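Local coordinates for DNA repair protein XRCC1 (Homo sapiens, PDB 3LQC), which acts as a scaffold in DNA single-strand break repair, assembling repair protein complexes and binding poly-ADP-ribose chains, here represented by its N-terminal domain, at residues Q15-C20 / V147-P152; P96-S101 / P105-M110. All blocks are in the same frame, centred on the assembly; numbering follows the deposited sequence.

Contact 1. Residues Q15-C20 / V147-P152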
loop_
_atom_site.group_PDB
_atom_site.type_symbol
_atom_site.label_atom_id
_atom_site.label_comp_id
_atom_site.label_asym_id
_atom_site.label_seq_id
_atom_site.Cartn_x
_atom_site.Cartn_y
_atom_site.Cartn_z
ATOM N N GLN A 15 -18.191 12.085 31.533
ATOM C CA GLN A 15 -16.825 12.105 31.051
ATOM C C GLN A 15 -16.808 12.327 29.551
ATOM O O GLN A 15 -17.722 11.897 28.845
ATOM C CB GLN A 15 -16.113 10.798 31.407
ATOM C CG GLN A 15 -16.985 9.567 31.307
ATOM C CD GLN A 15 -16.316 8.324 31.864
ATOM O OE1 GLN A 15 -15.121 8.320 32.144
ATOM N NE2 GLN A 15 -17.090 7.260 32.024
ATOM N N ASP A 16 -15.779 13.016 29.066
ATOM C CA ASP A 16 -15.597 13.156 27.630
ATOM C C ASP A 16 -14.926 11.911 27.051
ATOM O O ASP A 16 -14.394 11.078 27.789
ATOM C CB ASP A 16 -14.833 14.439 27.272
ATOM C CG ASP A 16 -13.385 14.430 27.745
ATOM O OD1 ASP A 16 -12.991 13.522 28.506
ATOM O OD2 ASP A 16 -12.634 15.351 27.346
ATOM N N SER A 17 -14.981 11.785 25.731
ATOM C CA SER A 17 -14.388 10.652 25.020
ATOM C C SER A 17 -13.033 10.218 25.582
ATOM O O SER A 17 -12.801 9.037 25.840
ATOM C CB SER A 17 -14.222 11.018 23.555
ATOM O OG SER A 17 -13.452 12.197 23.449
ATOM N N THR A 18 -12.141 11.182 25.766
ATOM C CA THR A 18 -10.813 10.906 26.303
ATOM C C THR A 18 -10.858 10.236 27.674
ATOM O O THR A 18 -10.157 9.252 27.907
ATOM C CB THR A 18 -9.980 12.189 26.391
ATOM O OG1 THR A 18 -9.813 12.737 25.076
ATOM C CG2 THR A 18 -8.622 11.900 27.010
ATOM N N HIS A 19 -11.677 10.766 28.580
ATOM C CA HIS A 19 -11.785 10.208 29.929
ATOM C C HIS A 19 -12.483 8.851 29.906
ATOM O O HIS A 19 -12.134 7.928 30.644
ATOM C CB HIS A 19 -12.557 11.165 30.843
ATOM C CG HIS A 19 -11.694 12.170 31.543
ATOM N ND1 HIS A 19 -11.205 13.297 30.918
ATOM C CD2 HIS A 19 -11.245 12.223 32.821
ATOM C CE1 HIS A 19 -10.486 13.999 31.779
ATOM N NE2 HIS A 19 -10.495 13.369 32.940
ATOM N N CYS A 20 -13.485 8.747 29.045
ATOM C CA CYS A 20 -14.239 7.519 28.893
ATOM C C CYS A 20 -13.325 6.386 28.420
ATOM O O CYS A 20 -13.355 5.279 28.964
ATOM C CB CYS A 20 -15.379 7.740 27.909
ATOM S SG CYS A 20 -16.576 6.426 27.882
ATOM N N VAL A 147 -6.100 6.120 23.747
ATOM C CA VAL A 147 -6.540 6.931 22.631
ATOM C C VAL A 147 -7.030 8.240 23.228
ATOM O O VAL A 147 -7.773 8.242 24.215
ATOM C CB VAL A 147 -7.654 6.242 21.810
ATOM C CG1 VAL A 147 -8.760 5.723 22.727
ATOM C CG2 VAL A 147 -8.208 7.196 20.765
ATOM N N ARG A 148 -6.575 9.351 22.664
ATOM C CA ARG A 148 -6.986 10.661 23.140
ATOM C C ARG A 148 -7.602 11.469 22.013
ATOM O O ARG A 148 -7.113 11.467 20.883
ATOM C CB ARG A 148 -5.808 11.417 23.740
ATOM C CG ARG A 148 -5.312 10.819 25.024
ATOM C CD ARG A 148 -3.896 11.256 25.325
ATOM N NE ARG A 148 -3.298 10.374 26.320
ATOM C CZ ARG A 148 -2.004 10.070 26.362
ATOM N NH1 ARG A 148 -1.163 10.574 25.454
ATOM N NH2 ARG A 148 -1.555 9.254 27.308
ATOM N N PHE A 149 -8.693 12.148 22.336
ATOM C CA PHE A 149 -9.369 13.001 21.386
ATOM C C PHE A 149 -9.278 14.429 21.877
ATOM O O PHE A 149 -9.536 14.715 23.042
ATOM C CB PHE A 149 -10.820 12.561 21.229
ATOM C CG PHE A 149 -10.965 11.093 20.977
ATOM C CD1 PHE A 149 -10.801 10.578 19.702
ATOM C CD2 PHE A 149 -11.239 10.224 22.017
ATOM C CE1 PHE A 149 -10.921 9.222 19.470
ATOM C CE2 PHE A 149 -11.365 8.872 21.791
ATOM C CZ PHE A 149 -11.201 8.369 20.518
ATOM N N HIS A 150 -8.876 15.318 20.980
ATOM C CA HIS A 150 -8.715 16.716 21.321
ATOM C C HIS A 150 -9.826 17.540 20.698
ATOM O O HIS A 150 -10.135 17.401 19.513
ATOM C CB HIS A 150 -7.337 17.212 20.890
ATOM C CG HIS A 150 -6.212 16.425 21.483
ATOM N ND1 HIS A 150 -5.811 16.572 22.795
ATOM C CD2 HIS A 150 -5.415 15.468 20.951
ATOM C CE1 HIS A 150 -4.812 15.747 23.043
ATOM N NE2 HIS A 150 -4.550 15.065 21.942
ATOM N N SER A 151 -10.426 18.392 21.519
ATOM C CA SER A 151 -11.591 19.155 21.119
ATOM C C SER A 151 -11.418 20.619 21.509
ATOM O O SER A 151 -10.695 20.931 22.457
ATOM C CB SER A 151 -12.830 18.564 21.793
ATOM O OG SER A 151 -12.776 17.141 21.782
ATOM N N PRO A 152 -12.072 21.525 20.766
ATOM C CA PRO A 152 -12.077 22.959 21.085
ATOM C C PRO A 152 -12.540 23.228 22.518
ATOM O O PRO A 152 -13.691 22.936 22.853
ATOM C CB PRO A 152 -13.091 23.530 20.090
ATOM C CG PRO A 152 -13.052 22.583 18.933
ATOM C CD PRO A 152 -12.813 21.226 19.528
HETATM O O HOH W 1 -7.539 8.316 26.725
#
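The phenyl ring of F149 meets helix 17-25 at its first turn: the backbone N of T18 lies at the ring edge, in its plane, while S17 approaches obliquely. S17 CB stands 3.4 Å from F149 CD2, and S17 OG comes within 3.3 Å of the same ring carbon. The hydroxyl is placed between its own backbone N and carbonyl carbon (chi1 56°), and its hydrogen-bond partner, E53, lies outside the two segments, so the hydroxyl of this small polar side chain, already bonded to E53, can lie against ring carbon CD2 at no cost in hydrogen bonding. The ring continues inward onto L47 and V58, where a large apolar residue is suited to the buried site.

T18 makes the direct polar link. F149 N donates to T18 OG1 over 3.0 Å with an N-H...O angle of 156°, and F149 O lies 2.9 Å from that same oxygen. Strand 143-150 is an outermost strand of the antiparallel sheet 108-111, 57-63, 143-150; R148 and H150 pair by backbone bonds with strand 57-63, whereas F149 turns its N-H to the other side. In this β-rich N-terminal domain, of the galactose-binding-domain clan, the threonine thus takes up a donor on the edge of the sheet.

The methyl of T18 is directed away from its backbone N and meets the aliphatic R148 CG at 4.0 Å, the two side chains crossing obliquely. One water donates to both T18 O and V147 O, bridging the helix and the strand.

D16 caps the helix. D16 OD1 accepts from H19 N at 3.1 Å and from H19 ND1 at 3.0 Å, the two donors reaching it from opposite faces of the carboxylate, which also tethers the imidazole.

Contact 2. Residues P96-S101 / P105-M110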
loop_
_atom_site.group_PDB
_atom_site.type_symbol
_atom_site.label_atom_id
_atom_site.label_comp_id
_atom_site.label_asym_id
_atom_site.label_seq_id
_atom_site.Cartn_x
_atom_site.Cartn_y
_atom_site.Cartn_z
ATOM N N PRO A 96 3.190 -7.124 9.571
ATOM C CA PRO A 96 2.946 -8.550 9.809
ATOM C C PRO A 96 4.120 -9.228 10.524
ATOM O O PRO A 96 3.874 -10.025 11.438
ATOM C CB PRO A 96 2.762 -9.106 8.394
ATOM C CG PRO A 96 2.188 -7.947 7.634
ATOM C CD PRO A 96 2.889 -6.736 8.183
ATOM N N SER A 97 5.354 -8.912 10.124
ATOM C CA SER A 97 6.554 -9.441 10.780
ATOM C C SER A 97 6.546 -9.071 12.250
ATOM O O SER A 97 6.678 -9.931 13.126
ATOM C CB SER A 97 7.847 -8.857 10.183
ATOM O OG SER A 97 7.778 -8.694 8.789
ATOM N N GLU A 98 6.419 -7.774 12.505
ATOM C CA GLU A 98 6.432 -7.256 13.862
ATOM C C GLU A 98 5.316 -7.883 14.672
ATOM O O GLU A 98 5.518 -8.252 15.826
ATOM C CB GLU A 98 6.281 -5.743 13.853
ATOM C CG GLU A 98 7.533 -5.015 13.445
ATOM C CD GLU A 98 7.258 -3.588 13.037
ATOM O OE1 GLU A 98 6.177 -3.338 12.459
ATOM O OE2 GLU A 98 8.123 -2.724 13.288
ATOM N N SER A 99 4.145 -8.000 14.050
ATOM C CA SER A 99 2.989 -8.605 14.691
ATOM C C SER A 99 3.349 -9.988 15.183
ATOM O O SER A 99 3.061 -10.333 16.322
ATOM C CB SER A 99 1.817 -8.691 13.721
ATOM O OG SER A 99 1.346 -7.395 13.387
ATOM N N ARG A 100 4.007 -10.765 14.322
ATOM C CA ARG A 100 4.402 -12.132 14.656
ATOM C C ARG A 100 5.535 -12.196 15.681
ATOM O O ARG A 100 5.569 -13.098 16.516
ATOM C CB ARG A 100 4.781 -12.918 13.394
ATOM C CG ARG A 100 3.580 -13.389 12.571
ATOM C CD ARG A 100 3.991 -14.299 11.432
ATOM N NE ARG A 100 4.987 -13.664 10.578
ATOM C CZ ARG A 100 4.699 -12.992 9.465
ATOM N NH1 ARG A 100 3.444 -12.872 9.061
ATOM N NH2 ARG A 100 5.671 -12.449 8.747
ATOM N N SER A 101 6.459 -11.242 15.624
ATOM C CA SER A 101 7.626 -11.273 16.508
ATOM C C SER A 101 7.404 -10.527 17.823
ATOM O O SER A 101 8.248 -10.576 18.715
ATOM C CB SER A 101 8.853 -10.702 15.800
ATOM O OG SER A 101 8.740 -9.296 15.628
ATOM N N PRO A 105 5.238 -3.230 19.733
ATOM C CA PRO A 105 3.784 -3.338 19.909
ATOM C C PRO A 105 3.151 -2.040 20.406
ATOM O O PRO A 105 1.931 -1.925 20.411
ATOM C CB PRO A 105 3.636 -4.400 21.006
ATOM C CG PRO A 105 5.029 -4.807 21.401
ATOM C CD PRO A 105 5.972 -3.775 20.879
ATOM N N ASN A 106 3.967 -1.078 20.819
ATOM C CA ASN A 106 3.450 0.082 21.530
ATOM C C ASN A 106 3.694 1.411 20.837
ATOM O O ASN A 106 3.847 2.439 21.497
ATOM C CB ASN A 106 4.019 0.128 22.953
ATOM C CG ASN A 106 3.688 -1.113 23.749
ATOM O OD1 ASN A 106 4.579 -1.817 24.209
ATOM N ND2 ASN A 106 2.400 -1.398 23.907
ATOM N N ARG A 107 3.718 1.404 19.512
ATOM C CA ARG A 107 3.925 2.656 18.796
ATOM C C ARG A 107 2.862 3.680 19.173
ATOM O O ARG A 107 1.700 3.333 19.405
ATOM C CB ARG A 107 3.928 2.441 17.283
ATOM C CG ARG A 107 5.192 1.806 16.768
ATOM C CD ARG A 107 5.272 1.862 15.259
ATOM N NE ARG A 107 6.558 1.344 14.805
ATOM C CZ ARG A 107 6.762 0.102 14.379
ATOM N NH1 ARG A 107 5.757 -0.762 14.315
ATOM N NH2 ARG A 107 7.975 -0.271 13.997
ATOM N N VAL A 108 3.276 4.938 19.245
ATOM C CA VAL A 108 2.346 6.037 19.427
ATOM C C VAL A 108 2.326 6.879 18.166
ATOM O O VAL A 108 3.378 7.223 17.625
ATOM C CB VAL A 108 2.756 6.940 20.603
ATOM C CG1 VAL A 108 1.775 8.113 20.733
ATOM C CG2 VAL A 108 2.836 6.140 21.894
ATOM N N ARG A 109 1.135 7.209 17.686
ATOM C CA ARG A 109 1.026 8.135 16.566
ATOM C C ARG A 109 0.013 9.229 16.876
ATOM O O ARG A 109 -1.061 8.955 17.419
ATOM C CB ARG A 109 0.655 7.399 15.274
ATOM C CG ARG A 109 1.622 6.288 14.916
ATOM C CD ARG A 109 1.213 5.578 13.640
ATOM N NE ARG A 109 1.180 6.482 12.501
ATOM C CZ ARG A 109 0.685 6.152 11.315
ATOM N NH1 ARG A 109 0.188 4.940 11.128
ATOM N NH2 ARG A 109 0.684 7.030 10.322
ATOM N N MET A 110 0.378 10.464 16.546
ATOM C CA MET A 110 -0.500 11.613 16.693
ATOM C C MET A 110 -1.075 11.926 15.332
ATOM O O MET A 110 -0.351 11.910 14.342
ATOM C CB MET A 110 0.292 12.827 17.184
ATOM C CG MET A 110 1.382 12.506 18.211
ATOM S SD MET A 110 0.729 12.049 19.826
ATOM C CE MET A 110 2.207 12.021 20.833
#
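Helix 96-101, little more than one turn and a half, is held by the backbone bonds R100 N to P96 O and S101 N to S97 O. The 105-110 segment begins as a loop and becomes extended at R107 as it enters strand 108-111, which pairs with strand 57-63. The two backbones stay well apart: E98 CA and R107 CA are 11.4 Å distant, a gap bridged here by two long side chains.

E98 and R107 do so, crossing at about a right angle. Each starts with CG anti to its carbonyl carbon (chi1 -76° in E98) and then runs out extended, which brings both charged groups into the space between helix and loop. R107 NH2 donates to E98 OE2 over 2.6 Å in a nearly straight bond, on the syn side of the carboxylate but tilted from its plane. The second arm, R107 NH1 to E98 OE1 at 3.2 Å, is weak. Although the carboxylate carbon lies at the edge of the guanidinium, in its plane, the two flat groups are turned 46° from one another, and the pairing is uneven, one short bond beside one long, weak one.

Both partners are gripped further. E98 OE1 accepts from S95 N and OE2 from N104 ND2, while R107 NH1 also donates to F93 O. Replacing E98 by an alanine would probably leave the R107 guanidinium without its counter-charge and the amide of S95 without this side-chain acceptor.

Glutamate three residues after S95, accepting from the serine's backbone N, is the arrangement seen in the reciprocal half of a capping box; the same carboxylate forms a surface salt bridge that pins the short helix to the lead-in of an edge strand.

In the fold
From the N terminus, the chain leaves strand 7-12 and enters helix 17-25, the first side of contact 1; its second side comes only at the end of the modelled chain, so this contact closes a loop of 126 intervening residues. Contact 2 falls entirely within that span and is local, with three residues between helix 96-101 and the segment leading into strand 108-111. The two loops therefore nest and do not cross. Their centres are 24 Å apart and they do not touch, yet both reach the same antiparallel sheet: contact 1 through outer strand 143-150, contact 2 through the opposite outer strand 108-111, with strand 57-63 in between.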